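Local coordinates for ABC transporter, substrate binding protein (Mannopine) (Agrobacterium fabrum, PDB 5L9S) that probably serves as the periplasmic solute-binding component of an ABC transporter, with mannopine suggested as its ligand, at residues G103-L117 with I224-I238. Sequence-based numbering, arbitrary orientation.
With ACT (acetate ion), chain C.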
ATOM      1  N   GLY A 103      -9.942 -10.404  -0.466  1.00 54.80           N
ATOM      2  CA  GLY A 103      -9.558 -10.290   0.934  1.00 52.40           C
ATOM      3  C   GLY A 103      -9.919  -9.002   1.638  1.00 52.51           C
ATOM      4  O   GLY A 103     -10.467  -8.082   1.022  1.00 49.30           O
ATOM      5  N   ALA A 104      -9.606  -8.944   2.957  1.00 47.94           N
ATOM      6  CA  ALA A 104      -9.882  -7.807   3.821  1.00 45.37           C
ATOM      7  C   ALA A 104      -8.668  -6.916   3.870  1.00 47.81           C
ATOM      8  O   ALA A 104      -7.564  -7.435   3.873  1.00 48.00           O
ATOM      9  CB  ALA A 104     -10.226  -8.291   5.219  1.00 46.73           C
ATOM     10  N   LYS A 105      -8.847  -5.579   3.926  1.00 41.31           N
ATOM     11  CA  LYS A 105      -7.718  -4.667   4.020  1.00 37.72           C
ATOM     12  C   LYS A 105      -7.090  -4.773   5.413  1.00 43.99           C
ATOM     13  O   LYS A 105      -7.789  -4.719   6.427  1.00 44.49           O
ATOM     14  CB  LYS A 105      -8.127  -3.210   3.734  1.00 36.42           C
ATOM     15  CG  LYS A 105      -6.968  -2.332   3.230  1.00 39.52           C
ATOM     16  CD  LYS A 105      -6.953  -2.162   1.671  1.00 43.76           C
ATOM     17  CE  LYS A 105      -7.771  -0.985   1.185  1.00 46.77           C
ATOM     18  NZ  LYS A 105      -8.095  -1.055  -0.268  1.00 61.75           N
ATOM     19  N   LEU A 106      -5.768  -4.927   5.455  1.00 40.50           N
ATOM     20  CA  LEU A 106      -5.061  -4.963   6.719  1.00 39.36           C
ATOM     21  C   LEU A 106      -4.607  -3.542   6.998  1.00 43.64           C
ATOM     22  O   LEU A 106      -5.033  -2.943   7.988  1.00 45.63           O
ATOM     23  CB  LEU A 106      -3.870  -5.921   6.652  1.00 38.73           C
ATOM     24  CG  LEU A 106      -3.113  -6.082   7.937  1.00 43.52           C
ATOM     25  CD1 LEU A 106      -3.848  -6.990   8.904  1.00 45.42           C
ATOM     26  CD2 LEU A 106      -1.743  -6.617   7.673  1.00 45.91           C
ATOM     27  N   GLN A 107      -3.769  -2.987   6.115  1.00 36.67           N
ATOM     28  CA  GLN A 107      -3.220  -1.641   6.271  1.00 35.41           C
ATOM     29  C   GLN A 107      -2.780  -1.121   4.910  1.00 44.08           C
ATOM     30  O   GLN A 107      -2.510  -1.929   4.019  1.00 44.74           O
ATOM     31  CB  GLN A 107      -2.046  -1.632   7.276  1.00 35.11           C
ATOM     32  CG  GLN A 107      -0.971  -2.700   7.043  1.00 45.60           C
ATOM     33  CD  GLN A 107       0.031  -2.475   5.935  1.00 59.38           C
ATOM     34  OE1 GLN A 107       0.778  -3.398   5.604  1.00 52.75           O
ATOM     35  NE2 GLN A 107       0.099  -1.286   5.325  1.00 55.22           N
ATOM     36  N   SER A 108      -2.639   0.209   4.764  1.00 41.33           N
ATOM     37  CA  SER A 108      -2.200   0.803   3.497  1.00 39.92           C
ATOM     38  C   SER A 108      -1.013   1.752   3.683  1.00 42.16           C
ATOM     39  O   SER A 108      -0.812   2.346   4.739  1.00 42.14           O
ATOM     40  CB  SER A 108      -3.351   1.478   2.754  1.00 43.80           C
ATOM     41  OG  SER A 108      -4.348   0.579   2.310  1.00 53.25           O
ATOM     42  N   THR A 109      -0.219   1.863   2.651  1.00 39.53           N
ATOM     43  CA  THR A 109       0.975   2.655   2.678  1.00 40.66           C
ATOM     44  C   THR A 109       0.855   3.689   1.576  1.00 44.26           C
ATOM     45  O   THR A 109       0.156   3.468   0.582  1.00 45.16           O
ATOM     46  CB  THR A 109       2.192   1.693   2.684  1.00 58.99           C
ATOM     47  OG1 THR A 109       2.350   1.260   4.037  1.00 61.61           O
ATOM     48  CG2 THR A 109       3.481   2.350   2.281  1.00 64.53           C
ATOM     49  N   SER A 110       1.493   4.835   1.773  1.00 38.54           N
ATOM     50  CA  SER A 110       1.449   5.916   0.815  1.00 37.40           C
ATOM     51  C   SER A 110       2.725   6.049  -0.007  1.00 40.55           C
ATOM     52  O   SER A 110       3.825   5.766   0.468  1.00 39.93           O
ATOM     53  CB  SER A 110       1.136   7.235   1.517  1.00 38.45           C
ATOM     54  OG  SER A 110      -0.162   7.255   2.088  1.00 46.37           O
ATOM     55  N   THR A 111       2.551   6.450  -1.260  1.00 37.15           N
ATOM     56  CA  THR A 111       3.608   6.793  -2.210  1.00 37.58           C
ATOM     57  C   THR A 111       3.171   8.203  -2.574  1.00 40.70           C
ATOM     58  O   THR A 111       2.056   8.408  -3.037  1.00 40.47           O
ATOM     59  CB  THR A 111       3.698   5.828  -3.422  1.00 44.39           C
ATOM     60  OG1 THR A 111       3.811   4.475  -2.975  1.00 41.65           O
ATOM     61  CG2 THR A 111       4.905   6.112  -4.285  1.00 37.23           C
ATOM     62  N   LEU A 112       3.977   9.178  -2.215  1.00 37.53           N
ATOM     63  CA  LEU A 112       3.594  10.559  -2.407  1.00 37.77           C
ATOM     64  C   LEU A 112       4.730  11.457  -2.853  1.00 41.18           C
ATOM     65  O   LEU A 112       5.875  11.021  -2.979  1.00 40.99           O
ATOM     66  CB  LEU A 112       2.960  11.124  -1.100  1.00 37.20           C
ATOM     67  CG  LEU A 112       3.507  10.723   0.290  1.00 39.09           C
ATOM     68  CD1 LEU A 112       5.006  11.027   0.460  1.00 39.61           C
ATOM     69  CD2 LEU A 112       2.747  11.419   1.341  1.00 40.67           C
ATOM     70  N   LEU A 113       4.388  12.730  -3.041  1.00 36.58           N
ATOM     71  CA  LEU A 113       5.270  13.800  -3.408  1.00 37.10           C
ATOM     72  C   LEU A 113       5.962  14.262  -2.144  1.00 40.13           C
ATOM     73  O   LEU A 113       5.310  14.682  -1.191  1.00 38.58           O
ATOM     74  CB  LEU A 113       4.442  14.948  -4.026  1.00 38.58           C
ATOM     75  CG  LEU A 113       5.177  16.265  -4.321  1.00 45.67           C
ATOM     76  CD1 LEU A 113       6.190  16.095  -5.380  1.00 46.53           C
ATOM     77  CD2 LEU A 113       4.226  17.300  -4.745  1.00 50.52           C
ATOM     78  N   ALA A 114       7.277  14.142  -2.128  1.00 39.16           N
ATOM     79  CA  ALA A 114       8.129  14.577  -1.039  1.00 40.06           C
ATOM     80  C   ALA A 114       9.144  15.545  -1.657  1.00 46.53           C
ATOM     81  O   ALA A 114       9.476  15.438  -2.847  1.00 45.66           O
ATOM     82  CB  ALA A 114       8.827  13.394  -0.419  1.00 40.29           C
ATOM     83  N   TYR A 115       9.582  16.527  -0.865  1.00 43.37           N
ATOM     84  CA  TYR A 115      10.494  17.577  -1.298  1.00 43.62           C
ATOM     85  C   TYR A 115      11.453  18.036  -0.191  1.00 46.83           C
ATOM     86  O   TYR A 115      11.137  17.908   0.999  1.00 43.52           O
ATOM     87  CB  TYR A 115       9.666  18.781  -1.817  1.00 44.48           C
ATOM     88  CG  TYR A 115       8.580  19.208  -0.857  1.00 44.40           C
ATOM     89  CD1 TYR A 115       8.874  19.988   0.257  1.00 46.41           C
ATOM     90  CD2 TYR A 115       7.265  18.788  -1.028  1.00 44.37           C
ATOM     91  CE1 TYR A 115       7.898  20.308   1.193  1.00 46.58           C
ATOM     92  CE2 TYR A 115       6.273  19.111  -0.098  1.00 44.92           C
ATOM     93  CZ  TYR A 115       6.591  19.894   1.000  1.00 53.26           C
ATOM     94  OH  TYR A 115       5.635  20.225   1.936  1.00 56.85           O
ATOM     95  N   LYS A 116      12.611  18.617  -0.587  1.00 46.68           N
ATOM     96  CA  LYS A 116      13.529  19.250   0.378  1.00 48.89           C
ATOM     97  C   LYS A 116      12.972  20.644   0.630  1.00 54.14           C
ATOM     98  O   LYS A 116      12.611  21.329  -0.328  1.00 53.91           O
ATOM     99  CB  LYS A 116      14.970  19.372  -0.165  1.00 53.57           C
ATOM    100  CG  LYS A 116      15.971  19.834   0.894  1.00 53.01           C
ATOM    101  CD  LYS A 116      17.364  19.830   0.400  1.00 73.92           C
ATOM    102  CE  LYS A 116      18.312  20.524   1.353  1.00 89.38           C
ATOM    103  NZ  LYS A 116      19.712  20.522   0.842  1.00 96.35           N
ATOM    104  N   LEU A 117      12.878  21.058   1.897  1.00 52.78           N
ATOM    105  CA  LEU A 117      12.362  22.384   2.239  1.00 54.53           C
ATOM    106  C   LEU A 117      13.309  23.472   1.746  1.00 66.89           C
ATOM    107  O   LEU A 117      14.514  23.418   2.012  1.00 69.48           O
ATOM    108  CB  LEU A 117      12.087  22.538   3.746  1.00 53.72           C
ATOM    109  CG  LEU A 117      11.276  21.444   4.457  1.00 54.36           C
ATOM    110  CD1 LEU A 117      11.240  21.699   5.947  1.00 55.09           C
ATOM    111  CD2 LEU A 117       9.866  21.370   3.940  1.00 54.53           C
ATOM    112  N   ILE A 224      12.860  17.763   5.143  1.00 47.74           N
ATOM    113  CA  ILE A 224      11.955  17.142   4.197  1.00 44.85           C
ATOM    114  C   ILE A 224      10.504  17.406   4.574  1.00 53.19           C
ATOM    115  O   ILE A 224      10.142  17.413   5.753  1.00 55.87           O
ATOM    116  CB  ILE A 224      12.248  15.599   4.051  1.00 44.69           C
ATOM    117  CG1 ILE A 224      11.483  14.973   2.839  1.00 41.61           C
ATOM    118  CG2 ILE A 224      12.018  14.814   5.352  1.00 43.14           C
ATOM    119  CD1 ILE A 224      11.848  13.600   2.448  1.00 39.97           C
ATOM    120  N   GLY A 225       9.697  17.587   3.545  1.00 48.45           N
ATOM    121  CA  GLY A 225       8.262  17.735   3.647  1.00 46.59           C
ATOM    122  C   GLY A 225       7.583  16.817   2.650  1.00 46.04           C
ATOM    123  O   GLY A 225       8.237  16.219   1.800  1.00 44.11           O
ATOM    124  N   TRP A 226       6.271  16.704   2.737  1.00 42.30           N
ATOM    125  CA  TRP A 226       5.518  15.910   1.783  1.00 41.31           C
ATOM    126  C   TRP A 226       4.119  16.432   1.656  1.00 44.10           C
ATOM    127  O   TRP A 226       3.668  17.211   2.508  1.00 44.76           O
ATOM    128  CB  TRP A 226       5.543  14.398   2.101  1.00 39.27           C
ATOM    129  CG  TRP A 226       5.137  14.052   3.499  1.00 39.77           C
ATOM    130  CD1 TRP A 226       3.874  13.876   3.975  1.00 41.40           C
ATOM    131  CD2 TRP A 226       6.017  13.828   4.606  1.00 40.39           C
ATOM    132  NE1 TRP A 226       3.910  13.567   5.318  1.00 40.89           N
ATOM    133  CE2 TRP A 226       5.214  13.525   5.728  1.00 43.49           C
ATOM    134  CE3 TRP A 226       7.411  13.873   4.765  1.00 42.39           C
ATOM    135  CZ2 TRP A 226       5.758  13.235   6.975  1.00 43.39           C
ATOM    136  CZ3 TRP A 226       7.946  13.617   6.013  1.00 44.19           C
ATOM    137  CH2 TRP A 226       7.126  13.301   7.097  1.00 44.45           C
ATOM    138  N   SER A 227       3.438  16.026   0.570  1.00 38.47           N
ATOM    139  CA  SER A 227       2.055  16.412   0.326  1.00 37.27           C
ATOM    140  C   SER A 227       1.146  15.185   0.114  1.00 39.38           C
ATOM    141  O   SER A 227       1.542  14.249  -0.580  1.00 37.38           O
ATOM    142  CB  SER A 227       1.995  17.366  -0.861  1.00 38.53           C
ATOM    143  OG  SER A 227       0.640  17.566  -1.204  1.00 44.67           O
ATOM    144  N   TYR A 228      -0.072  15.203   0.689  1.00 37.10           N
ATOM    145  CA  TYR A 228      -1.056  14.111   0.514  1.00 35.75           C
ATOM    146  C   TYR A 228      -1.930  14.296  -0.709  1.00 38.67           C
ATOM    147  O   TYR A 228      -2.736  13.422  -0.987  1.00 40.25           O
ATOM    148  CB  TYR A 228      -1.931  13.880   1.770  1.00 36.04           C
ATOM    149  CG  TYR A 228      -1.127  13.595   3.016  1.00 37.27           C
ATOM    150  CD1 TYR A 228      -0.317  12.465   3.108  1.00 38.13           C
ATOM    151  CD2 TYR A 228      -1.166  14.459   4.100  1.00 38.61           C
ATOM    152  CE1 TYR A 228       0.475  12.235   4.231  1.00 37.63           C
ATOM    153  CE2 TYR A 228      -0.380  14.241   5.222  1.00 40.10           C
ATOM    154  CZ  TYR A 228       0.434  13.126   5.287  1.00 45.51           C
ATOM    155  OH  TYR A 228       1.202  12.929   6.406  1.00 50.51           O
ATOM    156  N   ASP A 229      -1.768  15.406  -1.443  1.00 33.97           N
ATOM    157  CA  ASP A 229      -2.524  15.700  -2.652  1.00 35.16           C
ATOM    158  C   ASP A 229      -2.050  14.745  -3.762  1.00 40.71           C
ATOM    159  O   ASP A 229      -0.858  14.751  -4.140  1.00 40.48           O
ATOM    160  CB  ASP A 229      -2.334  17.166  -3.059  1.00 39.43           C
ATOM    161  CG  ASP A 229      -3.366  17.673  -4.033  1.00 58.43           C
ATOM    162  OD1 ASP A 229      -3.145  17.521  -5.258  1.00 59.64           O
ATOM    163  OD2 ASP A 229      -4.352  18.306  -3.577  1.00 68.46           O
ATOM    164  N   GLY A 230      -2.979  13.878  -4.195  1.00 37.47           N
ATOM    165  CA  GLY A 230      -2.733  12.860  -5.201  1.00 37.67           C
ATOM    166  C   GLY A 230      -1.824  11.735  -4.736  1.00 43.10           C
ATOM    167  O   GLY A 230      -1.250  11.023  -5.569  1.00 43.16           O
ATOM    168  N   ALA A 231      -1.685  11.554  -3.399  1.00 37.76           N
ATOM    169  CA  ALA A 231      -0.867  10.467  -2.845  1.00 36.16           C
ATOM    170  C   ALA A 231      -1.504   9.121  -3.190  1.00 35.39           C
ATOM    171  O   ALA A 231      -2.720   9.009  -3.235  1.00 33.09           O
ATOM    172  CB  ALA A 231      -0.760  10.610  -1.333  1.00 36.97           C
ATOM    173  N   PHE A 232      -0.689   8.112  -3.470  1.00 32.68           N
ATOM    174  CA  PHE A 232      -1.187   6.786  -3.805  1.00 32.59           C
ATOM    175  C   PHE A 232      -1.232   5.899  -2.553  1.00 36.66           C
ATOM    176  O   PHE A 232      -0.188   5.585  -1.970  1.00 35.57           O
ATOM    177  CB  PHE A 232      -0.369   6.176  -4.953  1.00 34.73           C
ATOM    178  CG  PHE A 232      -0.311   7.067  -6.178  1.00 37.43           C
ATOM    179  CD1 PHE A 232      -1.333   7.046  -7.130  1.00 40.51           C
ATOM    180  CD2 PHE A 232       0.767   7.924  -6.386  1.00 40.12           C
ATOM    181  CE1 PHE A 232      -1.295   7.894  -8.244  1.00 42.09           C
ATOM    182  CE2 PHE A 232       0.808   8.763  -7.512  1.00 43.07           C
ATOM    183  CZ  PHE A 232      -0.227   8.751  -8.422  1.00 41.20           C
ATOM    184  N   LEU A 233      -2.452   5.537  -2.119  1.00 35.28           N
ATOM    185  CA  LEU A 233      -2.670   4.677  -0.944  1.00 35.91           C
ATOM    186  C   LEU A 233      -2.892   3.256  -1.368  1.00 41.01           C
ATOM    187  O   LEU A 233      -3.949   2.929  -1.887  1.00 43.06           O
ATOM    188  CB  LEU A 233      -3.826   5.184  -0.081  1.00 35.96           C
ATOM    189  CG  LEU A 233      -3.891   4.636   1.342  1.00 38.47           C
ATOM    190  CD1 LEU A 233      -2.771   5.173   2.211  1.00 37.48           C
ATOM    191  CD2 LEU A 233      -5.224   4.931   1.963  1.00 39.65           C
ATOM    192  N   VAL A 234      -1.856   2.430  -1.224  1.00 39.14           N
ATOM    193  CA  VAL A 234      -1.846   1.028  -1.650  1.00 40.18           C
ATOM    194  C   VAL A 234      -1.509   0.171  -0.450  1.00 43.74           C
ATOM    195  O   VAL A 234      -0.518   0.415   0.235  1.00 43.65           O
ATOM    196  CB  VAL A 234      -0.838   0.786  -2.830  1.00 45.34           C
ATOM    197  CG1 VAL A 234      -0.914  -0.647  -3.355  1.00 46.36           C
ATOM    198  CG2 VAL A 234      -1.068   1.767  -3.979  1.00 45.48           C
ATOM    199  N   GLY A 235      -2.293  -0.858  -0.224  1.00 40.38           N
ATOM    200  CA  GLY A 235      -2.001  -1.747   0.888  1.00 40.59           C
ATOM    201  C   GLY A 235      -2.044  -3.234   0.625  1.00 44.74           C
ATOM    202  O   GLY A 235      -1.972  -3.700  -0.521  1.00 45.59           O
ATOM    203  N   ASP A 236      -2.099  -3.974   1.734  1.00 39.75           N
ATOM    204  CA  ASP A 236      -2.127  -5.427   1.802  1.00 39.94           C
ATOM    205  C   ASP A 236      -3.494  -5.912   2.184  1.00 40.86           C
ATOM    206  O   ASP A 236      -4.178  -5.272   2.986  1.00 41.50           O
ATOM    207  CB  ASP A 236      -1.092  -5.948   2.834  1.00 41.48           C
ATOM    208  CG  ASP A 236       0.378  -5.855   2.425  1.00 57.67           C
ATOM    209  OD1 ASP A 236       0.672  -5.272   1.349  1.00 57.31           O
ATOM    210  OD2 ASP A 236       1.234  -6.367   3.179  1.00 67.56           O
ATOM    211  N   ARG A 237      -3.859  -7.067   1.666  1.00 36.14           N
ATOM    212  CA  ARG A 237      -5.112  -7.737   1.972  1.00 38.15           C
ATOM    213  C   ARG A 237      -4.859  -9.055   2.717  1.00 43.49           C
ATOM    214  O   ARG A 237      -3.828  -9.684   2.498  1.00 42.63           O
ATOM    215  CB  ARG A 237      -5.939  -7.975   0.691  1.00 38.97           C
ATOM    216  CG  ARG A 237      -6.140  -6.706  -0.137  1.00 49.99           C
ATOM    217  CD  ARG A 237      -7.346  -6.731  -1.047  1.00 51.41           C
ATOM    218  NE  ARG A 237      -8.532  -6.506  -0.244  1.00 54.54           N
ATOM    219  CZ  ARG A 237      -9.263  -5.398  -0.252  1.00 61.89           C
ATOM    220  NH1 ARG A 237      -9.002  -4.423  -1.114  1.00 32.47           N
ATOM    221  NH2 ARG A 237     -10.291  -5.278   0.570  1.00 55.79           N
ATOM    222  N   ILE A 238      -5.791  -9.454   3.622  1.00 43.25           N
ATOM    223  CA  ILE A 238      -5.759 -10.734   4.354  1.00 44.40           C
ATOM    224  C   ILE A 238      -6.607 -11.643   3.485  1.00 49.83           C
ATOM    225  O   ILE A 238      -7.799 -11.390   3.342  1.00 50.50           O
ATOM    226  CB  ILE A 238      -6.338 -10.668   5.808  1.00 47.84           C
ATOM    227  CG1 ILE A 238      -5.905  -9.379   6.573  1.00 45.92           C
ATOM    228  CG2 ILE A 238      -6.011 -11.968   6.603  1.00 48.24           C
ATOM    229  CD1 ILE A 238      -6.930  -8.877   7.625  1.00 47.76           C
TER
HETATM  230  C   ACT C 401       6.295  22.233   4.648  1.00 83.77           C
HETATM  231  O   ACT C 401       6.504  21.015   4.965  1.00 82.54           O
HETATM  232  OXT ACT C 401       6.135  22.673   3.467  1.00 84.18           O
HETATM  233  CH3 ACT C 401       6.221  23.280   5.798  1.00 82.25           C
HETATM  234  O   HOH W   1       1.532   3.330  -2.385  1.00 50.98           O
HETATM  235  O   HOH W   2       1.242  13.061  -2.994  1.00 27.62           O
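A bend at chi3 (77°) turns the R237 side chain across to the neighbouring strand, where NE and NH2 both grip G103 O, each at 2.8 Å, side-on and from one face of that carbonyl. The NE bond arrives from above the carbonyl plane, and NH2 also bonds D97 O. K105, bent at chi2 and chi3, lays CD over one guanidinium face; its NZ stands 3.6 Å from R237 NH1 but is paired with E66, which probably offsets the like charges. Y115 has CG between its backbone N and carbonyl carbon (chi1 50°), which turns the ring over G225: the glycine C lies 3.6 Å above the ring plane, while OH donates to an acetate ion, probably from the crystallisation liquor. The backbones run antiparallel, as the bonds from I238 N to A104 O (2.7 Å) and from G225 N to Y115 O at the far end show. Long strands like these are consistent with the hinge joining the two lobes of type II periplasmic binding proteins, here in the open, unliganded form. The type II turn Y228-A231 interrupts the second strand, and L112 fills the corner: CB meets A231 CB at 3.8 Å, and CD2 reaches both W226 CD1 and Y228 CD1. W226 NE1 donates to Y228 OH in the indole plane, helping to orient the two rings, while water 2 links L113 N to S227 O and D229 O.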